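Local coordinates for hypothetical protein jhp0584 (Helicobacter pylori J99, PDB 4R7K) that is of unknown function but may, as in SRPBCC-type proteins, bind a hydrophobic ligand in a pocket between its sheet and long helix, at residues A[31-37]-A[154-160]; A[117-123]-A[138-144]. All blocks are in the same frame, centred on the assembly; numbering follows the deposited sequence.

Contact 1 (A[31-37]-A[154-160])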
loop_
_atom_site.group_PDB
_atom_site.type_symbol
_atom_site.label_atom_id
_atom_site.label_comp_id
_atom_site.label_asym_id
_atom_site.label_seq_id
_atom_site.Cartn_x
_atom_site.Cartn_y
_atom_site.Cartn_z
ATOM N N ILE A 31 -15.803 14.881 14.581
ATOM C CA ILE A 31 -16.625 13.759 14.982
ATOM C C ILE A 31 -16.905 13.739 16.473
ATOM O O ILE A 31 -16.014 14.030 17.272
ATOM C CB ILE A 31 -15.946 12.447 14.560
ATOM C CG1 ILE A 31 -16.129 12.321 13.048
ATOM C CG2 ILE A 31 -16.611 11.253 15.265
ATOM C CD1 ILE A 31 -15.318 11.265 12.369
ATOM N N ARG A 32 -18.153 13.441 16.841
ATOM C CA ARG A 32 -18.541 13.331 18.266
ATOM C C ARG A 32 -18.386 11.856 18.669
ATOM O O ARG A 32 -19.100 11.006 18.162
ATOM C CB ARG A 32 -19.969 13.779 18.492
ATOM C CG ARG A 32 -20.275 15.184 18.008
ATOM C CD ARG A 32 -21.696 15.622 18.376
ATOM N NE ARG A 32 -21.912 17.017 17.982
ATOM C CZ ARG A 32 -22.810 17.459 17.104
ATOM N NH1 ARG A 32 -23.711 16.639 16.543
ATOM N NH2 ARG A 32 -22.861 18.768 16.845
ATOM N N TRP A 33 -17.446 11.552 19.565
ATOM C CA TRP A 33 -17.195 10.153 19.975
ATOM C C TRP A 33 -17.834 9.757 21.295
ATOM O O TRP A 33 -17.710 10.480 22.276
ATOM C CB TRP A 33 -15.677 9.897 20.163
ATOM C CG TRP A 33 -14.868 10.106 18.939
ATOM C CD1 TRP A 33 -14.268 11.244 18.583
ATOM C CD2 TRP A 33 -14.575 9.142 17.890
ATOM N NE1 TRP A 33 -13.618 11.088 17.375
ATOM C CE2 TRP A 33 -13.825 9.812 16.919
ATOM C CE3 TRP A 33 -14.924 7.820 17.664
ATOM C CZ2 TRP A 33 -13.377 9.191 15.771
ATOM C CZ3 TRP A 33 -14.469 7.194 16.541
ATOM C CH2 TRP A 33 -13.719 7.878 15.595
ATOM N N PRO A 34 -18.475 8.584 21.346
ATOM C CA PRO A 34 -18.894 8.126 22.650
ATOM C C PRO A 34 -17.614 7.918 23.478
ATOM O O PRO A 34 -16.553 7.635 22.914
ATOM C CB PRO A 34 -19.643 6.817 22.357
ATOM C CG PRO A 34 -20.000 6.887 20.913
ATOM C CD PRO A 34 -18.920 7.683 20.262
ATOM N N LYS A 35 -17.724 8.069 24.800
ATOM C CA LYS A 35 -16.591 7.992 25.713
ATOM C C LYS A 35 -15.712 6.762 25.483
ATOM O O LYS A 35 -14.486 6.850 25.444
ATOM C CB LYS A 35 -17.094 7.953 27.149
ATOM C CG LYS A 35 -15.990 7.978 28.182
ATOM C CD LYS A 35 -16.534 7.658 29.546
ATOM C CE LYS A 35 -15.439 7.723 30.578
ATOM N NZ LYS A 35 -16.026 7.392 31.896
ATOM N N LYS A 36 -16.373 5.634 25.324
ATOM C CA LYS A 36 -15.747 4.346 25.097
ATOM C C LYS A 36 -14.827 4.256 23.866
ATOM O O LYS A 36 -13.925 3.417 23.822
ATOM C CB LYS A 36 -16.899 3.343 24.966
ATOM C CG LYS A 36 -16.547 1.973 24.494
ATOM C CD LYS A 36 -17.774 1.081 24.546
ATOM C CE LYS A 36 -17.431 -0.294 24.018
ATOM N NZ LYS A 36 -18.612 -1.212 24.005
ATOM N N TRP A 37 -15.072 5.102 22.869
ATOM C CA TRP A 37 -14.379 5.039 21.581
ATOM C C TRP A 37 -13.398 6.163 21.300
ATOM O O TRP A 37 -12.769 6.174 20.219
ATOM C CB TRP A 37 -15.426 5.030 20.470
ATOM C CG TRP A 37 -16.300 3.824 20.544
ATOM C CD1 TRP A 37 -17.608 3.782 20.890
ATOM C CD2 TRP A 37 -15.893 2.464 20.334
ATOM N NE1 TRP A 37 -18.055 2.489 20.887
ATOM C CE2 TRP A 37 -17.019 1.654 20.556
ATOM C CE3 TRP A 37 -14.692 1.862 19.986
ATOM C CZ2 TRP A 37 -16.984 0.263 20.420
ATOM C CZ3 TRP A 37 -14.663 0.473 19.811
ATOM C CH2 TRP A 37 -15.782 -0.308 20.053
ATOM N N LEU A 154 -14.707 13.056 5.835
ATOM C CA LEU A 154 -13.829 12.624 6.897
ATOM C C LEU A 154 -14.367 11.339 7.418
ATOM O O LEU A 154 -15.560 11.274 7.777
ATOM C CB LEU A 154 -13.828 13.631 8.046
ATOM C CG LEU A 154 -13.056 13.250 9.343
ATOM C CD1 LEU A 154 -11.562 13.247 9.140
ATOM C CD2 LEU A 154 -13.389 14.221 10.463
ATOM N N THR A 155 -13.517 10.305 7.463
ATOM C CA THR A 155 -13.907 9.077 8.072
ATOM C C THR A 155 -12.825 8.596 9.080
ATOM O O THR A 155 -11.609 8.575 8.796
ATOM C CB THR A 155 -14.301 8.003 7.053
ATOM O OG1 THR A 155 -14.960 6.937 7.746
ATOM C CG2 THR A 155 -13.088 7.463 6.313
ATOM N N GLN A 156 -13.289 8.210 10.252
ATOM C CA GLN A 156 -12.424 7.801 11.348
ATOM C C GLN A 156 -13.002 6.615 12.025
ATOM O O GLN A 156 -14.217 6.520 12.182
ATOM C CB GLN A 156 -12.236 8.938 12.357
ATOM C CG GLN A 156 -11.634 10.187 11.776
ATOM C CD GLN A 156 -11.398 11.292 12.790
ATOM O OE1 GLN A 156 -12.193 11.530 13.707
ATOM N NE2 GLN A 156 -10.294 11.977 12.623
ATOM N N GLU A 157 -12.139 5.664 12.403
ATOM C CA GLU A 157 -12.589 4.457 13.066
ATOM C C GLU A 157 -11.699 4.187 14.285
ATOM O O GLU A 157 -10.451 4.294 14.215
ATOM C CB GLU A 157 -12.518 3.230 12.127
ATOM C CG GLU A 157 -12.996 1.933 12.758
ATOM C CD GLU A 157 -13.211 0.785 11.750
ATOM O OE1 GLU A 157 -12.833 -0.349 12.078
ATOM O OE2 GLU A 157 -13.729 1.002 10.624
ATOM N N SER A 158 -12.362 3.785 15.358
ATOM C CA SER A 158 -11.739 3.426 16.624
ATOM C C SER A 158 -12.081 1.953 16.836
ATOM O O SER A 158 -13.253 1.557 16.696
ATOM C CB SER A 158 -12.343 4.317 17.730
ATOM O OG SER A 158 -11.799 4.027 19.015
ATOM N N GLN A 159 -11.089 1.155 17.220
ATOM C CA GLN A 159 -11.233 -0.277 17.314
ATOM C C GLN A 159 -10.728 -0.807 18.663
ATOM O O GLN A 159 -9.698 -0.333 19.195
ATOM C CB GLN A 159 -10.417 -0.959 16.214
ATOM C CG GLN A 159 -10.668 -0.488 14.797
ATOM C CD GLN A 159 -9.815 -1.245 13.755
ATOM O OE1 GLN A 159 -8.667 -1.580 13.999
ATOM N NE2 GLN A 159 -10.394 -1.495 12.583
ATOM N N SER A 160 -11.426 -1.805 19.175
ATOM C CA SER A 160 -11.045 -2.445 20.430
ATOM C C SER A 160 -11.012 -3.973 20.289
ATOM O O SER A 160 -11.899 -4.578 19.677
ATOM C CB SER A 160 -12.011 -2.061 21.545
ATOM O OG SER A 160 -11.928 -0.661 21.796
HETATM O O HOH W 1 -12.905 14.212 14.079
HETATM O O HOH W 2 -14.170 0.414 23.126
#

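Contact 2 (A[117-123]-A[138-144])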
loop_
_atom_site.group_PDB
_atom_site.type_symbol
_atom_site.label_atom_id
_atom_site.label_comp_id
_atom_site.label_asym_id
_atom_site.label_seq_id
_atom_site.Cartn_x
_atom_site.Cartn_y
_atom_site.Cartn_z
ATOM N N ALA A 117 -26.166 21.007 5.094
ATOM C CA ALA A 117 -24.765 21.077 4.691
ATOM C C ALA A 117 -23.786 20.188 5.456
ATOM O O ALA A 117 -22.601 20.323 5.276
ATOM C CB ALA A 117 -24.299 22.514 4.763
ATOM N N ILE A 118 -24.290 19.286 6.273
ATOM C CA ILE A 118 -23.436 18.395 7.031
ATOM C C ILE A 118 -24.166 17.124 7.444
ATOM O O ILE A 118 -25.348 17.143 7.861
ATOM C CB ILE A 118 -22.836 19.107 8.260
ATOM C CG1 ILE A 118 -21.988 18.119 9.056
ATOM C CG2 ILE A 118 -23.938 19.736 9.086
ATOM C CD1 ILE A 118 -21.140 18.708 10.175
ATOM N N LEU A 119 -23.463 16.009 7.266
ATOM C CA LEU A 119 -23.931 14.717 7.670
ATOM C C LEU A 119 -22.979 14.169 8.706
ATOM O O LEU A 119 -21.767 14.172 8.515
ATOM C CB LEU A 119 -23.936 13.716 6.496
ATOM C CG LEU A 119 -24.146 12.245 6.905
ATOM C CD1 LEU A 119 -25.533 12.067 7.470
ATOM C CD2 LEU A 119 -23.942 11.271 5.738
ATOM N N ARG A 120 -23.540 13.655 9.780
ATOM C CA ARG A 120 -22.817 12.879 10.765
ATOM C C ARG A 120 -23.449 11.498 10.811
ATOM O O ARG A 120 -24.655 11.341 11.081
ATOM C CB ARG A 120 -22.882 13.542 12.120
ATOM C CG ARG A 120 -22.074 14.835 12.176
ATOM C CD ARG A 120 -22.448 15.620 13.441
ATOM N NE ARG A 120 -21.692 16.860 13.578
ATOM C CZ ARG A 120 -20.477 16.927 14.099
ATOM N NH1 ARG A 120 -19.853 15.828 14.479
ATOM N NH2 ARG A 120 -19.871 18.084 14.198
ATOM N N LEU A 121 -22.640 10.487 10.560
ATOM C CA LEU A 121 -23.136 9.125 10.506
ATOM C C LEU A 121 -22.106 8.203 11.140
ATOM O O LEU A 121 -20.921 8.352 10.906
ATOM C CB LEU A 121 -23.347 8.703 9.047
ATOM C CG LEU A 121 -23.629 7.209 8.781
ATOM C CD1 LEU A 121 -25.020 6.889 9.280
ATOM C CD2 LEU A 121 -23.562 6.951 7.282
ATOM N N ALA A 122 -22.549 7.312 12.018
ATOM C CA ALA A 122 -21.620 6.357 12.605
ATOM C C ALA A 122 -22.310 5.055 12.947
ATOM O O ALA A 122 -23.503 5.046 13.270
ATOM C CB ALA A 122 -20.957 6.939 13.854
ATOM N N TRP A 123 -21.562 3.960 12.849
ATOM C CA TRP A 123 -22.034 2.656 13.272
ATOM C C TRP A 123 -21.010 1.931 14.126
ATOM O O TRP A 123 -19.763 2.119 13.971
ATOM C CB TRP A 123 -22.404 1.777 12.095
ATOM C CG TRP A 123 -21.295 1.449 11.121
ATOM C CD1 TRP A 123 -20.330 0.498 11.267
ATOM C CD2 TRP A 123 -21.112 2.010 9.822
ATOM N NE1 TRP A 123 -19.534 0.469 10.172
ATOM C CE2 TRP A 123 -20.006 1.372 9.250
ATOM C CE3 TRP A 123 -21.783 3.000 9.091
ATOM C CZ2 TRP A 123 -19.502 1.725 7.991
ATOM C CZ3 TRP A 123 -21.301 3.337 7.832
ATOM C CH2 TRP A 123 -20.185 2.687 7.287
ATOM N N TYR A 138 -16.037 1.310 16.078
ATOM C CA TYR A 138 -16.981 2.427 15.930
ATOM C C TYR A 138 -16.455 3.208 14.744
ATOM O O TYR A 138 -15.351 3.767 14.802
ATOM C CB TYR A 138 -17.027 3.265 17.186
ATOM C CG TYR A 138 -18.097 4.346 17.201
ATOM C CD1 TYR A 138 -19.381 4.086 17.679
ATOM C CD2 TYR A 138 -17.810 5.642 16.816
ATOM C CE1 TYR A 138 -20.349 5.086 17.713
ATOM C CE2 TYR A 138 -18.791 6.634 16.828
ATOM C CZ TYR A 138 -20.044 6.359 17.285
ATOM O OH TYR A 138 -20.990 7.377 17.310
ATOM N N HIS A 139 -17.191 3.196 13.642
ATOM C CA HIS A 139 -16.745 3.827 12.405
ATOM C C HIS A 139 -17.626 5.041 12.125
ATOM O O HIS A 139 -18.814 4.920 11.913
ATOM C CB HIS A 139 -16.914 2.822 11.302
ATOM C CG HIS A 139 -16.375 3.255 9.982
ATOM N ND1 HIS A 139 -16.199 2.374 8.940
ATOM C CD2 HIS A 139 -15.856 4.436 9.568
ATOM C CE1 HIS A 139 -15.697 3.020 7.903
ATOM N NE2 HIS A 139 -15.481 4.273 8.259
ATOM N N ALA A 140 -17.016 6.216 12.140
ATOM C CA ALA A 140 -17.757 7.457 12.030
ATOM C C ALA A 140 -17.391 8.181 10.757
ATOM O O ALA A 140 -16.249 8.056 10.217
ATOM C CB ALA A 140 -17.471 8.336 13.227
ATOM N N TRP A 141 -18.350 8.960 10.303
ATOM C CA TRP A 141 -18.229 9.705 9.091
ATOM C C TRP A 141 -18.760 11.093 9.293
ATOM O O TRP A 141 -19.781 11.305 10.006
ATOM C CB TRP A 141 -19.066 9.053 7.968
ATOM C CG TRP A 141 -18.697 7.673 7.535
ATOM C CD1 TRP A 141 -19.002 6.505 8.179
ATOM C CD2 TRP A 141 -18.022 7.297 6.324
ATOM N NE1 TRP A 141 -18.542 5.430 7.445
ATOM C CE2 TRP A 141 -17.938 5.889 6.307
ATOM C CE3 TRP A 141 -17.497 8.017 5.234
ATOM C CZ2 TRP A 141 -17.305 5.193 5.280
ATOM C CZ3 TRP A 141 -16.848 7.318 4.219
ATOM C CH2 TRP A 141 -16.787 5.928 4.232
ATOM N N LEU A 142 -18.114 12.039 8.616
ATOM C CA LEU A 142 -18.541 13.422 8.594
ATOM C C LEU A 142 -18.374 13.927 7.178
ATOM O O LEU A 142 -17.246 13.998 6.665
ATOM C CB LEU A 142 -17.716 14.260 9.568
ATOM C CG LEU A 142 -18.312 15.636 9.928
ATOM C CD1 LEU A 142 -17.646 16.143 11.211
ATOM C CD2 LEU A 142 -18.098 16.596 8.768
ATOM N N VAL A 143 -19.501 14.246 6.542
ATOM C CA VAL A 143 -19.527 14.769 5.172
ATOM C C VAL A 143 -20.052 16.200 5.286
ATOM O O VAL A 143 -21.108 16.408 5.890
ATOM C CB VAL A 143 -20.475 13.953 4.253
ATOM C CG1 VAL A 143 -20.435 14.512 2.823
ATOM C CG2 VAL A 143 -20.095 12.475 4.196
ATOM N N GLU A 144 -19.327 17.182 4.731
ATOM C CA GLU A 144 -19.778 18.553 4.782
ATOM C C GLU A 144 -19.388 19.417 3.609
ATOM O O GLU A 144 -18.367 19.203 2.927
ATOM C CB GLU A 144 -19.329 19.254 6.077
ATOM C CG GLU A 144 -17.840 19.412 6.224
ATOM C CD GLU A 144 -17.461 20.165 7.498
ATOM O OE1 GLU A 144 -18.316 20.933 8.012
ATOM O OE2 GLU A 144 -16.306 20.003 7.976
HETATM O O HOH W 3 -16.523 -0.260 9.192
#

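Contact 1 (A[31-37]-A[154-160])
The loop 31-37 runs over one face of strand 154-160 without pairing with it; the CA atoms of I31 and Q156 lie 8.1 Å apart, those of W37 and S158 5.8 Å. That narrow end is pinned by a direct bond: S158 OG donates to W37 O at 2.6 Å. The first torsion of S158 (chi1 179°) carries OG to this carbonyl, which it meets at 125°, tilted from the carbonyl plane. S158 OG also bonds T42 OG1. The strand belongs to an antiparallel sheet, consistent with an SRPBCC-type fold. L154, Q156, S158 and S160 turn to the loop, while T155, E157 and Q159 pack on helix 174-190. W33 stands over the strand with the rim of its six-membered ring leading. Its CZ2 comes 3.6 Å from Q156 CB, which lies in the ring plane, and its CZ3 lies 3.8 Å from S158 CB. I31 CG2 lies over one face of the same indole, toward its rim. I31 CD1 touches Q156 OE1 at 3.4 Å and also L154 CD2. The Q156 amide is held at both ends. OE1 accepts from a water that takes the I31 N-H, and NE2 bonds S47 OG. W37 sets CZ3 3.6 Å from S160 OG, and a second water links that hydroxyl to K36 O. Y138 stacks on the W37 ring.

Contact 2 (A[117-123]-A[138-144])
Strands 118-126 and 136-146 form a beta hairpin in the middle of the antiparallel sheet, and segments 117-123 and 138-144 are its paired arms. Their axes approach to 4.6 Å, and their N-to-C directions differ by 169°, so they run antiparallel. Three hydrogen-bonded pairs, L119 with V143, L121 with W141 and W123 with H139, each exchange two backbone bonds. The W141 N to L121 O bond is short, 2.7 Å, and bent at the hydrogen (141°). W123, H139 and W141 form an aromatic cluster on one face. W123 takes the crowded first torsion, with CG between the backbone N and the carbonyl carbon (chi1 61°), and the indole swings over the neighbouring strand. H139 CB sits over the face of the W123 five-membered ring in a CH-pi contact, 4.0 Å from the centroid. At the far rim, W123 CH2 lies 3.2 Å from W141 NE1, the two indoles being oblique. A water joins W123 NE1 to H139 ND1, while H139 NE2 bonds T155 OG1. The other face carries I118, R120, A122, A140, L142 and E144. L142 CD1 lies over one face of the R120 guanidinium, 4.0 Å from NH1, which bonds A30 O. I118 CD1 meets L142 CD2. A122 CB packs against Y138 OH at 3.5 Å. E144 forms a salt bridge with R152. Strands 103-114 and 150-160 flank the hairpin. Helix 57-65 packs on L119, W141 and V143, and W182 and H179 of helix 174-190 meet the aromatic cluster.

From the N terminus the chain passes strand 27-29 and then the loop 31-37, the first half of contact 1. It continues through strand 44-53, the helices 57-65 and 70-73, and strand 103-114. Segment 117-123 follows, and the rest of the hairpin with its connecting loop leads back to 138-144, closing contact 2. The next strand, 150-160, brings the chain back against the early loop and closes contact 1, so contact 2 is nested inside it. The two contacts share the sheet: L154 O bonds L142 N. Contact 2 joins two central strands edge to edge, whereas contact 1 lays the N-terminal loop on the sheet face away from helix 174-190.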